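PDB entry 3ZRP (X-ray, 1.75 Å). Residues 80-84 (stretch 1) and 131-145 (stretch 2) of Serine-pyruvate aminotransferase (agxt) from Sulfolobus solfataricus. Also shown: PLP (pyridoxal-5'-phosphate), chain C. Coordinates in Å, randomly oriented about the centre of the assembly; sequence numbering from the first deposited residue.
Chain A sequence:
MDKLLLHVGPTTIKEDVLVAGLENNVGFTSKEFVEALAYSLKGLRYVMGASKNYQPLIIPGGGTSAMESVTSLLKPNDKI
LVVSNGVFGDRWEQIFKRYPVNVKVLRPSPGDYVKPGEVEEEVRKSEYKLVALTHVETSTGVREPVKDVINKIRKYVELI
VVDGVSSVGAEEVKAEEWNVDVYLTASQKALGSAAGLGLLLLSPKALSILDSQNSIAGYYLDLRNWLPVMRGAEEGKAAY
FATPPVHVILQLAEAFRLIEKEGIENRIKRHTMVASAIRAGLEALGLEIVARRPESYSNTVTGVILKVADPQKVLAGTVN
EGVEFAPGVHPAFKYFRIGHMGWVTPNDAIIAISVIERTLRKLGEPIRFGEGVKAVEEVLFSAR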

ATOM      1  N   ILE A  80      21.940  -3.465  16.152  1.00 25.16           N
ATOM      2  CA  ILE A  80      20.562  -3.905  16.348  1.00 25.51           C
ATOM      3  C   ILE A  80      20.578  -5.305  16.963  1.00 25.41           C
ATOM      4  O   ILE A  80      21.279  -6.218  16.484  1.00 29.05           O
ATOM      5  CB  ILE A  80      19.783  -3.969  14.983  1.00 25.61           C
ATOM      6  CG1 ILE A  80      19.721  -2.586  14.320  1.00 26.94           C
ATOM      7  CG2 ILE A  80      18.371  -4.611  15.175  1.00 25.66           C
ATOM      8  CD1 ILE A  80      19.242  -2.639  12.853  1.00 29.98           C
ATOM      9  N   LEU A  81      19.757  -5.468  17.987  1.00 25.96           N
ATOM     10  CA  LEU A  81      19.439  -6.788  18.566  1.00 25.99           C
ATOM     11  C   LEU A  81      17.977  -7.167  18.275  1.00 26.12           C
ATOM     12  O   LEU A  81      17.047  -6.459  18.673  1.00 24.28           O
ATOM     13  CB  LEU A  81      19.672  -6.777  20.082  1.00 28.98           C
ATOM     14  CG  LEU A  81      19.381  -8.133  20.756  1.00 29.27           C
ATOM     15  CD1 LEU A  81      20.413  -9.189  20.384  1.00 26.11           C
ATOM     16  CD2 LEU A  81      19.267  -7.950  22.273  1.00 26.51           C
ATOM     17  N   VAL A  82      17.802  -8.260  17.547  1.00 23.05           N
ATOM     18  CA  VAL A  82      16.474  -8.825  17.258  1.00 24.89           C
ATOM     19  C   VAL A  82      16.195 -10.019  18.166  1.00 25.06           C
ATOM     20  O   VAL A  82      16.966 -10.980  18.218  1.00 31.00           O
ATOM     21  CB  VAL A  82      16.387  -9.301  15.800  1.00 23.54           C
ATOM     22  CG1 VAL A  82      14.999  -9.963  15.527  1.00 23.77           C
ATOM     23  CG2 VAL A  82      16.628  -8.131  14.865  1.00 21.59           C
ATOM     24  N   VAL A  83      15.069  -9.955  18.861  1.00 24.99           N
ATOM     25  CA  VAL A  83      14.602 -11.060  19.712  1.00 24.43           C
ATOM     26  C   VAL A  83      13.520 -11.810  18.934  1.00 27.51           C
ATOM     27  O   VAL A  83      12.368 -11.380  18.916  1.00 26.95           O
ATOM     28  CB  VAL A  83      14.039 -10.499  21.027  1.00 22.22           C
ATOM     29  CG1 VAL A  83      13.588 -11.649  21.931  1.00 21.05           C
ATOM     30  CG2 VAL A  83      15.154  -9.643  21.781  1.00 25.42           C
ATOM     31  N   SER A  84      13.913 -12.894  18.264  1.00 26.30           N
ATOM     32  CA  SER A  84      13.056 -13.630  17.346  1.00 28.45           C
ATOM     33  C   SER A  84      12.576 -15.004  17.842  1.00 27.29           C
ATOM     34  O   SER A  84      13.373 -15.940  18.031  1.00 29.05           O
ATOM     35  CB  SER A  84      13.783 -13.850  16.036  1.00 25.06           C
ATOM     36  OG  SER A  84      13.009 -14.694  15.205  1.00 26.19           O
ATOM     37  N   VAL A 131      16.560  -2.419  19.871  1.00 24.84           N
ATOM     38  CA  VAL A 131      16.095  -3.765  20.149  1.00 23.66           C
ATOM     39  C   VAL A 131      14.704  -3.959  19.522  1.00 22.72           C
ATOM     40  O   VAL A 131      13.805  -3.153  19.736  1.00 25.83           O
ATOM     41  CB  VAL A 131      16.041  -4.059  21.685  1.00 23.74           C
ATOM     42  CG1 VAL A 131      15.549  -5.492  21.920  1.00 25.26           C
ATOM     43  CG2 VAL A 131      17.431  -3.836  22.303  1.00 22.39           C
ATOM     44  N   ALA A 132      14.557  -5.037  18.753  1.00 24.63           N
ATOM     45  CA  ALA A 132      13.301  -5.386  18.100  1.00 23.95           C
ATOM     46  C   ALA A 132      12.670  -6.601  18.758  1.00 24.77           C
ATOM     47  O   ALA A 132      13.303  -7.679  18.861  1.00 26.18           O
ATOM     48  CB  ALA A 132      13.521  -5.666  16.571  1.00 25.71           C
ATOM     49  N   LEU A 133      11.407  -6.440  19.160  1.00 24.31           N
ATOM     50  CA  LEU A 133      10.623  -7.515  19.777  1.00 26.49           C
ATOM     51  C   LEU A 133       9.414  -7.859  18.887  1.00 26.98           C
ATOM     52  O   LEU A 133       8.969  -7.017  18.099  1.00 24.64           O
ATOM     53  CB  LEU A 133      10.130  -7.062  21.147  1.00 25.76           C
ATOM     54  CG  LEU A 133      11.109  -6.505  22.189  1.00 25.85           C
ATOM     55  CD1 LEU A 133      10.321  -6.222  23.469  1.00 26.84           C
ATOM     56  CD2 LEU A 133      12.221  -7.500  22.477  1.00 21.79           C
ATOM     57  N   THR A 134       8.889  -9.082  19.018  1.00 28.34           N
ATOM     58  CA  THR A 134       7.596  -9.452  18.422  1.00 24.54           C
ATOM     59  C   THR A 134       6.612  -9.722  19.537  1.00 25.79           C
ATOM     60  O   THR A 134       6.835 -10.665  20.337  1.00 26.19           O
ATOM     61  CB  THR A 134       7.727 -10.737  17.582  1.00 23.51           C
ATOM     62  OG1 THR A 134       8.864 -10.621  16.725  1.00 22.52           O
ATOM     63  CG2 THR A 134       6.450 -11.004  16.742  1.00 22.69           C
ATOM     64  N   HIS A 135       5.505  -8.966  19.583  1.00 24.84           N
ATOM     65  CA  HIS A 135       4.529  -9.177  20.673  1.00 23.89           C
ATOM     66  C   HIS A 135       3.875 -10.567  20.581  1.00 25.12           C
ATOM     67  O   HIS A 135       3.917 -11.362  21.532  1.00 25.50           O
ATOM     68  CB  HIS A 135       3.508  -8.060  20.743  1.00 25.24           C
ATOM     69  CG  HIS A 135       2.776  -7.993  22.046  1.00 26.31           C
ATOM     70  ND1 HIS A 135       1.918  -6.962  22.359  1.00 24.95           N
ATOM     71  CD2 HIS A 135       2.831  -8.793  23.146  1.00 27.99           C
ATOM     72  CE1 HIS A 135       1.452  -7.142  23.586  1.00 27.66           C
ATOM     73  NE2 HIS A 135       1.987  -8.249  24.082  1.00 26.68           N
ATOM     74  N   VAL A 136       3.298 -10.882  19.418  1.00 24.49           N
ATOM     75  CA  VAL A 136       2.798 -12.233  19.177  1.00 22.56           C
ATOM     76  C   VAL A 136       3.428 -12.742  17.892  1.00 24.21           C
ATOM     77  O   VAL A 136       3.274 -12.111  16.860  1.00 21.94           O
ATOM     78  CB  VAL A 136       1.256 -12.236  19.057  1.00 23.62           C
ATOM     79  CG1 VAL A 136       0.746 -13.590  18.522  1.00 23.38           C
ATOM     80  CG2 VAL A 136       0.600 -11.876  20.401  1.00 24.31           C
ATOM     81  N   GLU A 137       4.167 -13.846  17.992  1.00 24.76           N
ATOM     82  CA  GLU A 137       4.734 -14.546  16.856  1.00 26.18           C
ATOM     83  C   GLU A 137       3.681 -15.442  16.204  1.00 29.35           C
ATOM     84  O   GLU A 137       3.363 -16.536  16.681  1.00 29.89           O
ATOM     85  CB  GLU A 137       5.968 -15.361  17.286  1.00 25.15           C
ATOM     86  CG  GLU A 137       6.586 -16.224  16.207  1.00 27.32           C
ATOM     87  CD  GLU A 137       6.910 -15.448  14.942  1.00 28.59           C
ATOM     88  OE1 GLU A 137       7.708 -14.477  15.011  1.00 27.05           O
ATOM     89  OE2 GLU A 137       6.379 -15.830  13.873  1.00 27.66           O
ATOM     90  N   THR A 138       3.160 -14.964  15.080  1.00 27.25           N
ATOM     91  CA  THR A 138       2.037 -15.568  14.378  1.00 26.26           C
ATOM     92  C   THR A 138       2.327 -16.989  13.922  1.00 25.95           C
ATOM     93  O   THR A 138       1.414 -17.799  13.857  1.00 25.59           O
ATOM     94  CB  THR A 138       1.679 -14.690  13.150  1.00 26.02           C
ATOM     95  OG1 THR A 138       1.554 -13.344  13.589  1.00 32.39           O
ATOM     96  CG2 THR A 138       0.345 -15.145  12.476  1.00 31.00           C
ATOM     97  N   SER A 139       3.594 -17.307  13.652  1.00 26.22           N
ATOM     98  CA  SER A 139       3.912 -18.669  13.190  1.00 29.75           C
ATOM     99  C   SER A 139       3.674 -19.749  14.271  1.00 29.78           C
ATOM    100  O   SER A 139       3.365 -20.890  13.940  1.00 30.13           O
ATOM    101  CB  SER A 139       5.332 -18.778  12.661  1.00 28.63           C
ATOM    102  OG  SER A 139       6.244 -18.475  13.692  1.00 32.94           O
ATOM    103  N   THR A 140       3.790 -19.378  15.540  1.00 28.75           N
ATOM    104  CA  THR A 140       3.741 -20.374  16.627  1.00 29.79           C
ATOM    105  C   THR A 140       2.654 -20.074  17.658  1.00 30.38           C
ATOM    106  O   THR A 140       2.399 -20.883  18.547  1.00 28.02           O
ATOM    107  CB  THR A 140       5.087 -20.453  17.388  1.00 26.30           C
ATOM    108  OG1 THR A 140       5.382 -19.180  17.975  1.00 26.26           O
ATOM    109  CG2 THR A 140       6.249 -20.894  16.487  1.00 30.79           C
ATOM    110  N   GLY A 141       2.033 -18.900  17.551  1.00 29.00           N
ATOM    111  CA  GLY A 141       1.042 -18.435  18.525  1.00 27.88           C
ATOM    112  C   GLY A 141       1.641 -18.134  19.889  1.00 32.38           C
ATOM    113  O   GLY A 141       0.970 -18.232  20.902  1.00 27.99           O
ATOM    114  N   VAL A 142       2.908 -17.720  19.901  1.00 29.43           N
ATOM    115  CA  VAL A 142       3.650 -17.459  21.132  1.00 26.28           C
ATOM    116  C   VAL A 142       3.741 -15.959  21.408  1.00 25.35           C
ATOM    117  O   VAL A 142       4.194 -15.187  20.553  1.00 24.84           O
ATOM    118  CB  VAL A 142       5.061 -18.088  21.035  1.00 29.96           C
ATOM    119  CG1 VAL A 142       5.976 -17.582  22.125  1.00 28.73           C
ATOM    120  CG2 VAL A 142       4.966 -19.614  21.094  1.00 29.03           C
ATOM    121  N   ARG A 143       3.289 -15.540  22.590  1.00 22.97           N
ATOM    122  CA  ARG A 143       3.311 -14.136  22.997  1.00 24.34           C
ATOM    123  C   ARG A 143       4.541 -13.894  23.885  1.00 25.70           C
ATOM    124  O   ARG A 143       4.744 -14.586  24.892  1.00 25.42           O
ATOM    125  CB  ARG A 143       2.063 -13.768  23.786  1.00 23.94           C
ATOM    126  CG  ARG A 143       1.977 -12.301  24.265  1.00 25.01           C
ATOM    127  CD  ARG A 143       0.733 -12.028  25.140  1.00 29.04           C
ATOM    128  NE  ARG A 143       0.678 -13.028  26.195  1.00 30.16           N
ATOM    129  CZ  ARG A 143      -0.298 -13.907  26.394  1.00 36.72           C
ATOM    130  NH1 ARG A 143      -1.405 -13.899  25.653  1.00 36.66           N
ATOM    131  NH2 ARG A 143      -0.154 -14.806  27.365  1.00 34.74           N
ATOM    132  N   GLU A 144       5.353 -12.916  23.498  1.00 22.47           N
ATOM    133  CA  GLU A 144       6.540 -12.532  24.243  1.00 23.24           C
ATOM    134  C   GLU A 144       6.060 -11.625  25.376  1.00 27.19           C
ATOM    135  O   GLU A 144       5.192 -10.779  25.143  1.00 27.53           O
ATOM    136  CB  GLU A 144       7.490 -11.751  23.311  1.00 22.81           C
ATOM    137  CG  GLU A 144       8.813 -11.259  23.963  1.00 25.26           C
ATOM    138  CD  GLU A 144       9.819 -12.356  24.282  1.00 26.19           C
ATOM    139  OE1 GLU A 144       9.769 -13.470  23.765  1.00 25.64           O
ATOM    140  OE2 GLU A 144      10.713 -12.111  25.105  1.00 30.45           O
ATOM    141  N   PRO A 145       6.617 -11.791  26.608  1.00 28.48           N
ATOM    142  CA  PRO A 145       6.295 -10.880  27.723  1.00 29.64           C
ATOM    143  C   PRO A 145       7.035  -9.552  27.600  1.00 32.63           C
ATOM    144  O   PRO A 145       8.031  -9.290  28.296  1.00 32.59           O
ATOM    145  CB  PRO A 145       6.756 -11.652  28.974  1.00 29.39           C
ATOM    146  CG  PRO A 145       7.814 -12.580  28.492  1.00 29.52           C
ATOM    147  CD  PRO A 145       7.464 -12.919  27.036  1.00 30.95           C
TER
HETATM  148  N1  PLP C1189       4.466  -9.484  11.817  1.00 22.35           N
HETATM  149  C2  PLP C1189       3.548 -10.412  12.254  1.00 25.13           C
HETATM  150  C2A PLP C1189       3.609 -10.873  13.686  1.00 25.55           C
HETATM  151  C3  PLP C1189       2.554 -10.907  11.380  1.00 23.99           C
HETATM  152  O3  PLP C1189       1.717 -11.703  11.796  1.00 24.86           O
HETATM  153  C4  PLP C1189       2.489 -10.458  10.056  1.00 26.73           C
HETATM  154  C4A PLP C1189       1.375 -10.987   9.146  1.00 31.91           C
HETATM  155  C5  PLP C1189       3.464  -9.526   9.640  1.00 24.54           C
HETATM  156  C6  PLP C1189       4.435  -9.020  10.530  1.00 21.33           C
HETATM  157  C5A PLP C1189       3.518  -8.977   8.245  1.00 21.58           C
HETATM  158  O4P PLP C1189       2.415  -8.130   7.911  1.00 25.49           O
HETATM  159  P   PLP C1189       1.977  -7.828   6.418  1.00 23.00           P
HETATM  160  O1P PLP C1189       0.804  -6.921   6.626  1.00 19.31           O
HETATM  161  O2P PLP C1189       1.618  -9.180   5.899  1.00 23.75           O
HETATM  162  O3P PLP C1189       3.187  -7.211   5.812  1.00 17.64           O
HETATM  163  O   HOH W   1      10.262 -11.081  20.551  1.00 25.59           O

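Two neighbouring parallel strands, 80-83 and 131-134, form this contact, their directions only 14° apart. Ala132 bonds through both its N and its O: Val83 N donates to Ala132 O (2.9 Å), and Ala132 N donates to Leu81 O (2.9 Å), both nearly straight. One residue on, the direct pairing gives way to a water, which donates to Val83 O (2.7 Å) and accepts from Thr134 N (2.9 Å).

Along each strand the paired residues alternate between the two faces of the sheet. Leu81 and Val131 share one face, where Leu81 CB lies 4.3 Å from Val131 CG2; Val82 and Ala132 share the other, with Val82 CG2 4.3 Å from Ala132 CB. Val82, Val83 and Val131 all have chi1 in t, a well that beta-branched valine readily occupies in strands. In Val83 this rotamer places CG2 4.2 Å from Val131 CG1 and 3.7 Å from Leu133 CD2. Leu133 points its CA-to-CB bond away, but its m, t conformation brings the longer chain's end back to that methyl, a reach suited to leucine.

Beyond the strand, Glu137 (t, p) turns OE2 to accept from Ser139 OG (2.7 Å), bracing a tight turn. There Gly141 adopts positive phi, which favours glycine. Thr138, chi1 m, sets OG1 a very short 2.4 Å from PLP O3, a hydrogen bond.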